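Long-range contacts in acetone carboxylase alpha subunit (Xanthobacter autotrophicus Py2, PDB 5M45), which forms the alpha subunit of a multi-subunit, metal-containing carboxylase and belongs to the hydantoinase B/oxoprolinase family: residues A[329-335]-A[377-383]; A[561-567]-A[611-617]; A[575-579]-A[590-594]. All blocks are in the same frame, centred on the assembly; numbering follows the deposited sequence.

In the fold
The centre of contact 1 lies about 19 Å from the centre of the chain, where residues 329-335 and 377-383 pair as neighbouring strands; the side chain of Glu-379 is about 6 Å from the bound 3,6,9,12,15-pentaoxaheptadecan-1-ol, and that of Pro-383 is about 13 Å from a magnesium ion. Contacts 2 and 3 sit on the opposite side of the chain's centre, the centres of contacts 1 and 2 being about 49 Å apart. Contact 3 is nested in the loop that contact 2 closes, and their centres are about 13 Å apart. The two share an apolar patch, with Leu-567 CD2 lying 3.8 Å from Ile-577 CG2 and Leu-617 packing on Leu-594.

Contact 1: A[329-335]-A[377-383]; sequences TWRLDFE and GTEFRLP
Trp-330 O receives the backbone N-H of Glu-379, and the pairing continues through Leu-332, bonded to Glu-379 and Arg-381, to Phe-334 N on Arg-381 O. The axes of strands 330-333 and 378-381 approach to 4.8 Å with N-to-C directions 15° apart, so the two are parallel neighbours; 378-381 ends the four-stranded mixed sheet within this chain.

The tight side carries Trp-330, Leu-332, Thr-378 and Phe-380. Helix 349-361 packs on Trp-330, Thr-378 and Phe-380, helix 257-282 on the first two, and strand 313-324 on Leu-332. Leu-332 CD1 lies 4.0 Å above the centre of the Trp-330 ring and 3.6 Å from Thr-378 CG2; Thr-378 CG2 in turn rests over the Phe-380 ring, offset toward its rim. The indole CG of Trp-330 sits between backbone N and carbonyl carbon (chi1 74°), which turns NE1 toward Thr-378 OG1, 2.9 Å away; this bond is bent, and the hydroxyl lies tilted from the ring plane. OG1 is also hydrogen-bonded to Ala-374 O.

The other face is charged and partly exposed. Arg-331 runs extended and offers NH1 to the anti side of Glu-379 OE2 at 2.9 Å, the guanidinium and carboxylate planes 70° apart; Arg-325 shares OE2, and Glu-775 takes Arg-331 NH2. Arg-381 NH1 reaches the syn lone pair of Asp-333 OD1 at 3.1 Å, and NH1 and NH2 both approach Glu-335 OE2 from one face, at 2.9 Å for NH1. Asp-333 OD1 also closes an Asx turn onto Glu-335 N. Two carboxylates held on one guanidinium, their second oxygens bound by Arg-727 (side chain to Asp-333, backbone N to Glu-335), would probably both stay ionised.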
loop_
_atom_site.group_PDB
_atom_site.type_symbol
_atom_site.label_atom_id
_atom_site.label_comp_id
_atom_site.label_asym_id
_atom_site.label_seq_id
_atom_site.Cartn_x
_atom_site.Cartn_y
_atom_site.Cartn_z
ATOM N N THR A 329 -19.342 33.836 20.248
ATOM C CA THR A 329 -18.226 33.004 19.817
ATOM C C THR A 329 -17.934 31.973 20.909
ATOM O O THR A 329 -18.289 32.162 22.075
ATOM C CB THR A 329 -16.937 33.827 19.504
ATOM O OG1 THR A 329 -16.512 34.583 20.636
ATOM C CG2 THR A 329 -17.139 34.788 18.317
ATOM N N TRP A 330 -17.257 30.894 20.529
ATOM C CA TRP A 330 -16.820 29.892 21.512
ATOM C C TRP A 330 -15.488 29.226 21.130
ATOM O O TRP A 330 -15.035 29.339 19.988
ATOM C CB TRP A 330 -17.932 28.888 21.862
ATOM C CG TRP A 330 -18.280 27.864 20.857
ATOM C CD1 TRP A 330 -18.335 28.019 19.502
ATOM C CD2 TRP A 330 -18.663 26.512 21.116
ATOM N NE1 TRP A 330 -18.694 26.837 18.905
ATOM C CE2 TRP A 330 -18.908 25.899 19.868
ATOM C CE3 TRP A 330 -18.818 25.748 22.286
ATOM C CZ2 TRP A 330 -19.305 24.572 19.762
ATOM C CZ3 TRP A 330 -19.191 24.419 22.185
ATOM C CH2 TRP A 330 -19.455 23.842 20.922
ATOM N N ARG A 331 -14.840 28.622 22.135
ATOM C CA ARG A 331 -13.478 28.159 22.020
ATOM C C ARG A 331 -13.316 26.836 22.760
ATOM O O ARG A 331 -13.813 26.680 23.884
ATOM C CB ARG A 331 -12.512 29.228 22.556
ATOM C CG ARG A 331 -11.038 28.877 22.503
ATOM C CD ARG A 331 -10.223 30.023 23.138
ATOM N NE ARG A 331 -8.784 29.775 23.089
ATOM C CZ ARG A 331 -8.012 29.947 22.025
ATOM N NH1 ARG A 331 -8.511 30.422 20.884
ATOM N NH2 ARG A 331 -6.723 29.638 22.100
ATOM N N LEU A 332 -12.621 25.892 22.118
ATOM C CA LEU A 332 -12.321 24.590 22.711
ATOM C C LEU A 332 -10.818 24.335 22.683
ATOM O O LEU A 332 -10.230 24.276 21.604
ATOM C CB LEU A 332 -13.068 23.495 21.988
ATOM C CG LEU A 332 -14.589 23.699 22.102
ATOM C CD1 LEU A 332 -15.143 24.287 20.832
ATOM C CD2 LEU A 332 -15.321 22.394 22.413
ATOM N N ASP A 333 -10.214 24.176 23.871
ATOM C CA ASP A 333 -8.761 24.072 24.045
ATOM C C ASP A 333 -8.454 22.722 24.694
ATOM O O ASP A 333 -8.955 22.433 25.797
ATOM C CB ASP A 333 -8.293 25.257 24.915
ATOM C CG ASP A 333 -6.759 25.328 25.083
ATOM O OD1 ASP A 333 -6.023 24.365 24.810
ATOM O OD2 ASP A 333 -6.265 26.407 25.500
ATOM N N PHE A 334 -7.633 21.907 24.020
ATOM C CA PHE A 334 -7.290 20.538 24.444
ATOM C C PHE A 334 -5.866 20.386 25.039
ATOM O O PHE A 334 -5.326 19.277 25.079
ATOM C CB PHE A 334 -7.579 19.558 23.296
ATOM C CG PHE A 334 -9.054 19.490 22.950
ATOM C CD1 PHE A 334 -9.632 20.426 22.086
ATOM C CD2 PHE A 334 -9.886 18.556 23.555
ATOM C CE1 PHE A 334 -11.004 20.388 21.813
ATOM C CE2 PHE A 334 -11.246 18.528 23.296
ATOM C CZ PHE A 334 -11.808 19.443 22.421
ATOM N N GLU A 335 -5.288 21.489 25.538
ATOM C CA GLU A 335 -4.085 21.469 26.354
ATOM C C GLU A 335 -4.150 20.389 27.416
ATOM O O GLU A 335 -5.132 20.330 28.165
ATOM C CB GLU A 335 -3.914 22.822 27.070
ATOM C CG GLU A 335 -2.745 22.949 28.104
ATOM C CD GLU A 335 -1.412 23.334 27.445
ATOM O OE1 GLU A 335 -0.340 23.414 28.094
ATOM O OE2 GLU A 335 -1.428 23.561 26.235
ATOM N N GLY A 377 -17.271 29.755 12.884
ATOM C CA GLY A 377 -17.725 30.383 14.118
ATOM C C GLY A 377 -17.229 29.742 15.405
ATOM O O GLY A 377 -17.695 30.098 16.471
ATOM N N THR A 378 -16.287 28.803 15.310
ATOM C CA THR A 378 -15.715 28.080 16.467
ATOM C C THR A 378 -14.172 28.187 16.454
ATOM O O THR A 378 -13.559 28.079 15.404
ATOM C CB THR A 378 -16.124 26.584 16.393
ATOM O OG1 THR A 378 -17.539 26.451 16.229
ATOM C CG2 THR A 378 -15.688 25.830 17.634
ATOM N N GLU A 379 -13.558 28.454 17.609
ATOM C CA GLU A 379 -12.089 28.461 17.723
ATOM C C GLU A 379 -11.609 27.130 18.344
ATOM O O GLU A 379 -12.213 26.662 19.318
ATOM C CB GLU A 379 -11.606 29.614 18.589
ATOM C CG GLU A 379 -11.849 31.010 18.034
ATOM C CD GLU A 379 -11.619 32.098 19.082
ATOM O OE1 GLU A 379 -12.240 33.163 18.902
ATOM O OE2 GLU A 379 -10.953 31.876 20.130
ATOM N N PHE A 380 -10.566 26.506 17.762
ATOM C CA PHE A 380 -10.015 25.258 18.280
ATOM C C PHE A 380 -8.526 25.402 18.561
ATOM O O PHE A 380 -7.801 25.990 17.765
ATOM C CB PHE A 380 -10.199 24.086 17.296
ATOM C CG PHE A 380 -11.626 23.823 16.844
ATOM C CD1 PHE A 380 -12.470 22.971 17.562
ATOM C CD2 PHE A 380 -12.094 24.340 15.626
ATOM C CE1 PHE A 380 -13.752 22.670 17.109
ATOM C CE2 PHE A 380 -13.367 24.035 15.161
ATOM C CZ PHE A 380 -14.199 23.213 15.923
ATOM N N ARG A 381 -8.085 24.868 19.705
ATOM C CA ARG A 381 -6.655 24.779 20.025
ATOM C C ARG A 381 -6.266 23.320 20.357
ATOM O O ARG A 381 -6.714 22.763 21.379
ATOM C CB ARG A 381 -6.247 25.743 21.159
ATOM C CG ARG A 381 -4.789 25.581 21.584
ATOM C CD ARG A 381 -4.196 26.771 22.358
ATOM N NE ARG A 381 -2.767 26.563 22.670
ATOM C CZ ARG A 381 -2.273 25.795 23.658
ATOM N NH1 ARG A 381 -3.061 25.149 24.507
ATOM N NH2 ARG A 381 -0.956 25.691 23.813
ATOM N N LEU A 382 -5.450 22.725 19.478
ATOM C CA LEU A 382 -4.990 21.348 19.582
ATOM C C LEU A 382 -3.463 21.337 19.548
ATOM O O LEU A 382 -2.862 21.474 18.472
ATOM C CB LEU A 382 -5.510 20.480 18.419
ATOM C CG LEU A 382 -6.964 20.517 17.924
ATOM C CD1 LEU A 382 -7.268 19.376 16.940
ATOM C CD2 LEU A 382 -7.917 20.493 19.057
ATOM N N PRO A 383 -2.817 21.190 20.717
ATOM C CA PRO A 383 -1.364 21.303 20.699
ATOM C C PRO A 383 -0.687 20.269 19.787
ATOM O O PRO A 383 -1.118 19.126 19.753
ATOM C CB PRO A 383 -0.982 21.117 22.165
ATOM C CG PRO A 383 -2.154 21.643 22.894
ATOM C CD PRO A 383 -3.340 21.142 22.084
#

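Contact 2: A[561-567]-A[611-617]; sequences AAHKTNL and MFSDYDL
His-563 ND1 donates to Asp-616 OD2 at 2.9 Å in an almost straight bond (172° at the hydrogen). The carboxylate oxygen lies in the imidazole plane, yet the nitrogen stands above the carboxylate plane. Ser-613 N comes to the same OD2 from the opposite face, and a water that also accepts from Lys-564 N donates to it, so three donors grip this one oxygen. The other oxygen, OD1, takes a weak bond from Lys-564 N. The second imidazole nitrogen, NE2, is hydrogen-bonded to Glu-610 OE1; with both nitrogens occupied, the ring's rotation is fixed, and two carboxylates beside it would probably favour a protonated imidazole.

The ring CH between those nitrogens is aimed at Phe-612: His-563 CE1 hangs 3.3 Å above the centre of the phenyl face, an edge-to-face (T-shaped) pair with planes 65° apart. Ala-561 CB touches the same phenyl ring at CZ.

Ala-562 and Leu-617 form an antiparallel hydrogen-bonded pair, each N meeting the other's O at 3.0 Å, which joins strands 559-563 and 617-621 in the middle of a five-stranded antiparallel sheet. Just ahead of 617-621, a type II turn over 613-616, closed by Asp-616 N on Ser-613 O, takes the chain out of strand 610-612, which belongs to another sheet. Met-611 N there is bonded to Asp-308 of the second subunit.

Past strand 559-563, Thr-565 OG1 donates to Tyr-615 O at 2.7 Å, arriving from above the carbonyl plane. With chi1 at 61° the hydroxyl stays close to its own main chain on both sides, and from there it also accepts Leu-567 N at 3.2 Å, an ST turn at the start of helix 567-573. Leu-567 CD1 meets Leu-617 CD2 at 3.9 Å, the two side chains roughly perpendicular.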
loop_
_atom_site.group_PDB
_atom_site.type_symbol
_atom_site.label_atom_id
_atom_site.label_comp_id
_atom_site.label_asym_id
_atom_site.label_seq_id
_atom_site.Cartn_x
_atom_site.Cartn_y
_atom_site.Cartn_z
ATOM N N ALA A 561 -15.801 -15.704 23.363
ATOM C CA ALA A 561 -15.625 -16.562 22.204
ATOM C C ALA A 561 -15.430 -17.999 22.639
ATOM O O ALA A 561 -14.906 -18.254 23.739
ATOM C CB ALA A 561 -14.426 -16.111 21.381
ATOM N N ALA A 562 -15.833 -18.945 21.788
ATOM C CA ALA A 562 -15.703 -20.382 22.096
ATOM C C ALA A 562 -15.236 -21.202 20.881
ATOM O O ALA A 562 -15.814 -21.115 19.821
ATOM C CB ALA A 562 -17.024 -20.932 22.660
ATOM N N HIS A 563 -14.167 -21.979 21.074
ATOM C CA HIS A 563 -13.579 -22.866 20.055
ATOM C C HIS A 563 -13.794 -24.334 20.414
ATOM O O HIS A 563 -14.007 -24.660 21.581
ATOM C CB HIS A 563 -12.082 -22.604 19.905
ATOM C CG HIS A 563 -11.752 -21.201 19.500
ATOM N ND1 HIS A 563 -12.080 -20.698 18.264
ATOM C CD2 HIS A 563 -11.126 -20.196 20.159
ATOM C CE1 HIS A 563 -11.690 -19.440 18.174
ATOM N NE2 HIS A 563 -11.072 -19.117 19.300
ATOM N N LYS A 564 -13.730 -25.214 19.415
ATOM C CA LYS A 564 -13.913 -26.661 19.592
ATOM C C LYS A 564 -15.138 -26.977 20.442
ATOM O O LYS A 564 -15.064 -27.725 21.419
ATOM C CB LYS A 564 -12.676 -27.266 20.242
ATOM C CG LYS A 564 -11.382 -27.018 19.497
ATOM C CD LYS A 564 -10.211 -27.136 20.482
ATOM C CE LYS A 564 -8.922 -27.649 19.834
ATOM N NZ LYS A 564 -8.699 -27.199 18.422
ATOM N N THR A 565 -16.254 -26.370 20.044
ATOM C CA THR A 565 -17.498 -26.384 20.828
ATOM C C THR A 565 -18.207 -27.736 20.885
ATOM O O THR A 565 -19.008 -27.968 21.808
ATOM C CB THR A 565 -18.515 -25.376 20.239
ATOM O OG1 THR A 565 -18.826 -25.746 18.894
ATOM C CG2 THR A 565 -17.951 -23.949 20.278
ATOM N N ASN A 566 -17.956 -28.587 19.882
ATOM C CA ASN A 566 -18.702 -29.842 19.670
ATOM C C ASN A 566 -20.188 -29.594 19.323
ATOM O O ASN A 566 -21.024 -30.492 19.483
ATOM C CB ASN A 566 -18.551 -30.772 20.886
ATOM C CG ASN A 566 -18.882 -32.238 20.565
ATOM O OD1 ASN A 566 -18.589 -32.747 19.490
ATOM N ND2 ASN A 566 -19.517 -32.914 21.528
ATOM N N LEU A 567 -20.526 -28.403 18.822
ATOM C CA LEU A 567 -21.943 -28.074 18.574
ATOM C C LEU A 567 -22.595 -28.935 17.488
ATOM O O LEU A 567 -23.784 -29.150 17.546
ATOM C CB LEU A 567 -22.161 -26.577 18.297
ATOM C CG LEU A 567 -22.334 -25.734 19.577
ATOM C CD1 LEU A 567 -22.147 -24.239 19.268
ATOM C CD2 LEU A 567 -23.703 -26.005 20.231
ATOM N N MET A 611 -7.588 -17.884 14.606
ATOM C CA MET A 611 -8.277 -18.928 13.809
ATOM C C MET A 611 -9.646 -19.291 14.437
ATOM O O MET A 611 -9.733 -19.512 15.654
ATOM C CB MET A 611 -7.404 -20.178 13.667
ATOM C CG MET A 611 -6.145 -19.954 12.827
ATOM S SD MET A 611 -5.019 -21.332 12.810
ATOM C CE MET A 611 -4.203 -21.088 14.362
ATOM N N PHE A 612 -10.690 -19.299 13.620
ATOM C CA PHE A 612 -12.006 -19.835 13.983
ATOM C C PHE A 612 -12.425 -20.872 12.908
ATOM O O PHE A 612 -12.074 -20.748 11.697
ATOM C CB PHE A 612 -13.111 -18.743 14.033
ATOM C CG PHE A 612 -13.137 -17.882 15.282
ATOM C CD1 PHE A 612 -12.106 -16.967 15.552
ATOM C CD2 PHE A 612 -14.245 -17.879 16.121
ATOM C CE1 PHE A 612 -12.145 -16.159 16.668
ATOM C CE2 PHE A 612 -14.286 -17.063 17.261
ATOM C CZ PHE A 612 -13.236 -16.208 17.540
ATOM N N SER A 613 -13.228 -21.848 13.323
ATOM C CA SER A 613 -13.814 -22.847 12.417
ATOM C C SER A 613 -15.323 -22.897 12.550
ATOM O O SER A 613 -15.876 -22.465 13.558
ATOM C CB SER A 613 -13.336 -24.249 12.754
ATOM O OG SER A 613 -11.931 -24.276 12.834
ATOM N N ASP A 614 -15.967 -23.545 11.567
ATOM C CA ASP A 614 -17.403 -23.790 11.625
ATOM C C ASP A 614 -17.787 -24.423 12.975
ATOM O O ASP A 614 -17.070 -25.301 13.495
ATOM C CB ASP A 614 -17.892 -24.680 10.479
ATOM C CG ASP A 614 -18.137 -23.925 9.165
ATOM O OD1 ASP A 614 -17.679 -22.754 8.998
ATOM O OD2 ASP A 614 -18.781 -24.551 8.247
ATOM N N TYR A 615 -18.906 -23.925 13.519
ATOM C CA TYR A 615 -19.501 -24.277 14.819
ATOM C C TYR A 615 -18.877 -23.555 16.053
ATOM O O TYR A 615 -19.379 -23.708 17.163
ATOM C CB TYR A 615 -19.608 -25.808 15.040
ATOM C CG TYR A 615 -20.489 -26.515 14.025
ATOM C CD1 TYR A 615 -21.852 -26.598 14.202
ATOM C CD2 TYR A 615 -19.933 -27.188 12.925
ATOM C CE1 TYR A 615 -22.666 -27.292 13.325
ATOM C CE2 TYR A 615 -20.721 -27.891 12.013
ATOM C CZ TYR A 615 -22.101 -27.936 12.226
ATOM O OH TYR A 615 -22.942 -28.610 11.368
ATOM N N ASP A 616 -17.833 -22.759 15.851
ATOM C CA ASP A 616 -17.310 -21.847 16.889
ATOM C C ASP A 616 -18.268 -20.655 17.109
ATOM O O ASP A 616 -19.090 -20.318 16.215
ATOM C CB ASP A 616 -15.898 -21.335 16.544
ATOM C CG ASP A 616 -14.802 -22.409 16.632
ATOM O OD1 ASP A 616 -15.052 -23.567 17.044
ATOM O OD2 ASP A 616 -13.627 -22.062 16.289
ATOM N N LEU A 617 -18.166 -20.034 18.300
ATOM C CA LEU A 617 -19.062 -18.942 18.708
ATOM C C LEU A 617 -18.320 -17.640 18.952
ATOM O O LEU A 617 -17.190 -17.653 19.420
ATOM C CB LEU A 617 -19.807 -19.314 19.987
ATOM C CG LEU A 617 -20.764 -20.508 19.946
ATOM C CD1 LEU A 617 -21.335 -20.753 21.337
ATOM C CD2 LEU A 617 -21.879 -20.325 18.928
HETATM O O HOH W 1 -12.043 -24.523 16.677
#

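Contact 3: A[575-579]-A[590-594]; sequences AEIPL and WDAML
Pro-578 lies against the Trp-590 indole in a CH-pi contact: CB stands 3.7 Å from the centroid of the five-membered ring and only 19° off its normal, hence over the face and nearest to CD1. Phe-560 meets the same indole with its own ring.

Other contacts fall on CD and CG of the proline and on the backbone before it. The extended chi2 of Met-593 (178°) sends SD to the backbone between Ile-577 and Pro-578, 3.6 Å from Pro-578 N; the methionine and proline side chains run antiparallel alongside each other, and SD also touches Pro-578 CD. The last torsion of Met-593, extended as well, carries the methyl CE on to Glu-576 OE1 at 3.8 Å, a van der Waals contact in which the glutamate side chain lies across the methionine. Leu-594 CD2 touches Pro-578 CG at 4.1 Å. Leu-567 and Leu-617 also pack on this proline.

The polar links lie at the two ends. Trp-590 NE1 donates to Leu-579 O at 3.2 Å with 150° at the hydrogen; the oxygen is in the indole plane, but NE1 sits above the carbonyl plane. At the other end a water donates to both Glu-576 O and Met-593 O, each at 2.8 Å, and thus joins the two backbones.

Residues 590-593 make a short helical turn, tied by Met-593 N to Trp-590 O and followed by Leu-594 N on Asp-591 O, whereas 575-579 has no regular structure. The arrangement is a proline-tryptophan CH-pi contact within the long loop connecting helix 567-573 to strand 598-602, folded back on itself beside strands 520-526 and 617-621.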
loop_
_atom_site.group_PDB
_atom_site.type_symbol
_atom_site.label_atom_id
_atom_site.label_comp_id
_atom_site.label_asym_id
_atom_site.label_seq_id
_atom_site.Cartn_x
_atom_site.Cartn_y
_atom_site.Cartn_z
ATOM N N ALA A 575 -29.325 -32.008 22.532
ATOM C CA ALA A 575 -28.840 -31.351 23.761
ATOM C C ALA A 575 -29.132 -29.845 23.778
ATOM O O ALA A 575 -29.364 -29.253 22.718
ATOM C CB ALA A 575 -27.342 -31.579 23.925
ATOM N N GLU A 576 -29.092 -29.224 24.959
ATOM C CA GLU A 576 -29.284 -27.765 25.079
ATOM C C GLU A 576 -28.203 -27.060 24.279
ATOM O O GLU A 576 -27.023 -27.438 24.331
ATOM C CB GLU A 576 -29.064 -27.201 26.488
ATOM C CG GLU A 576 -29.825 -27.734 27.680
ATOM C CD GLU A 576 -29.418 -26.906 28.932
ATOM O OE1 GLU A 576 -30.030 -25.806 29.122
ATOM O OE2 GLU A 576 -28.456 -27.313 29.678
ATOM N N ILE A 577 -28.597 -26.013 23.571
ATOM C CA ILE A 577 -27.620 -25.192 22.838
ATOM C C ILE A 577 -27.701 -23.703 23.220
ATOM O O ILE A 577 -28.783 -23.209 23.564
ATOM C CB ILE A 577 -27.698 -25.415 21.323
ATOM C CG1 ILE A 577 -29.068 -25.134 20.785
ATOM C CG2 ILE A 577 -27.319 -26.849 20.986
ATOM C CD1 ILE A 577 -29.170 -25.515 19.309
ATOM N N PRO A 578 -26.543 -23.007 23.229
ATOM C CA PRO A 578 -26.564 -21.561 23.519
ATOM C C PRO A 578 -27.398 -20.789 22.491
ATOM O O PRO A 578 -27.162 -20.925 21.290
ATOM C CB PRO A 578 -25.101 -21.135 23.427
ATOM C CG PRO A 578 -24.328 -22.399 23.530
ATOM C CD PRO A 578 -25.183 -23.503 23.024
ATOM N N LEU A 579 -28.383 -20.018 22.980
ATOM C CA LEU A 579 -29.194 -19.133 22.143
ATOM C C LEU A 579 -29.447 -17.816 22.880
ATOM O O LEU A 579 -29.303 -17.737 24.130
ATOM C CB LEU A 579 -30.527 -19.782 21.782
ATOM C CG LEU A 579 -30.524 -21.165 21.089
ATOM C CD1 LEU A 579 -31.915 -21.820 21.247
ATOM C CD2 LEU A 579 -30.079 -21.023 19.625
ATOM N N TRP A 590 -24.425 -20.205 29.177
ATOM C CA TRP A 590 -23.861 -20.889 28.023
ATOM C C TRP A 590 -22.661 -21.808 28.330
ATOM O O TRP A 590 -22.521 -22.871 27.758
ATOM C CB TRP A 590 -23.410 -19.881 26.931
ATOM C CG TRP A 590 -24.481 -19.044 26.342
ATOM C CD1 TRP A 590 -25.836 -19.303 26.319
ATOM C CD2 TRP A 590 -24.301 -17.810 25.643
ATOM N NE1 TRP A 590 -26.497 -18.293 25.653
ATOM C CE2 TRP A 590 -25.576 -17.367 25.223
ATOM C CE3 TRP A 590 -23.184 -17.028 25.330
ATOM C CZ2 TRP A 590 -25.756 -16.177 24.509
ATOM C CZ3 TRP A 590 -23.369 -15.847 24.615
ATOM C CH2 TRP A 590 -24.638 -15.440 24.205
ATOM N N ASP A 591 -21.809 -21.371 29.236
ATOM C CA ASP A 591 -20.502 -22.028 29.437
ATOM C C ASP A 591 -20.657 -23.499 29.875
ATOM O O ASP A 591 -19.975 -24.379 29.350
ATOM C CB ASP A 591 -19.644 -21.223 30.443
ATOM C CG ASP A 591 -19.420 -19.779 30.022
ATOM O OD1 ASP A 591 -20.360 -19.151 29.462
ATOM O OD2 ASP A 591 -18.295 -19.241 30.260
ATOM N N ALA A 592 -21.611 -23.750 30.769
ATOM C CA ALA A 592 -21.891 -25.120 31.230
ATOM C C ALA A 592 -22.490 -26.044 30.153
ATOM O O ALA A 592 -22.449 -27.259 30.315
ATOM C CB ALA A 592 -22.787 -25.082 32.467
ATOM N N MET A 593 -23.045 -25.471 29.084
ATOM C CA MET A 593 -23.598 -26.242 27.958
ATOM C C MET A 593 -22.501 -26.750 27.001
ATOM O O MET A 593 -22.787 -27.584 26.124
ATOM C CB MET A 593 -24.573 -25.367 27.143
ATOM C CG MET A 593 -25.771 -24.787 27.888
ATOM S SD MET A 593 -26.779 -23.739 26.774
ATOM C CE MET A 593 -27.839 -22.914 27.952
ATOM N N LEU A 594 -21.269 -26.248 27.146
ATOM C CA LEU A 594 -20.165 -26.539 26.250
ATOM C C LEU A 594 -18.982 -27.108 27.044
ATOM O O LEU A 594 -17.912 -26.503 27.081
ATOM C CB LEU A 594 -19.736 -25.253 25.531
ATOM C CG LEU A 594 -20.813 -24.485 24.748
ATOM C CD1 LEU A 594 -20.251 -23.175 24.204
ATOM C CD2 LEU A 594 -21.387 -25.312 23.604
HETATM O O HOH W 2 -25.297 -28.842 25.993
#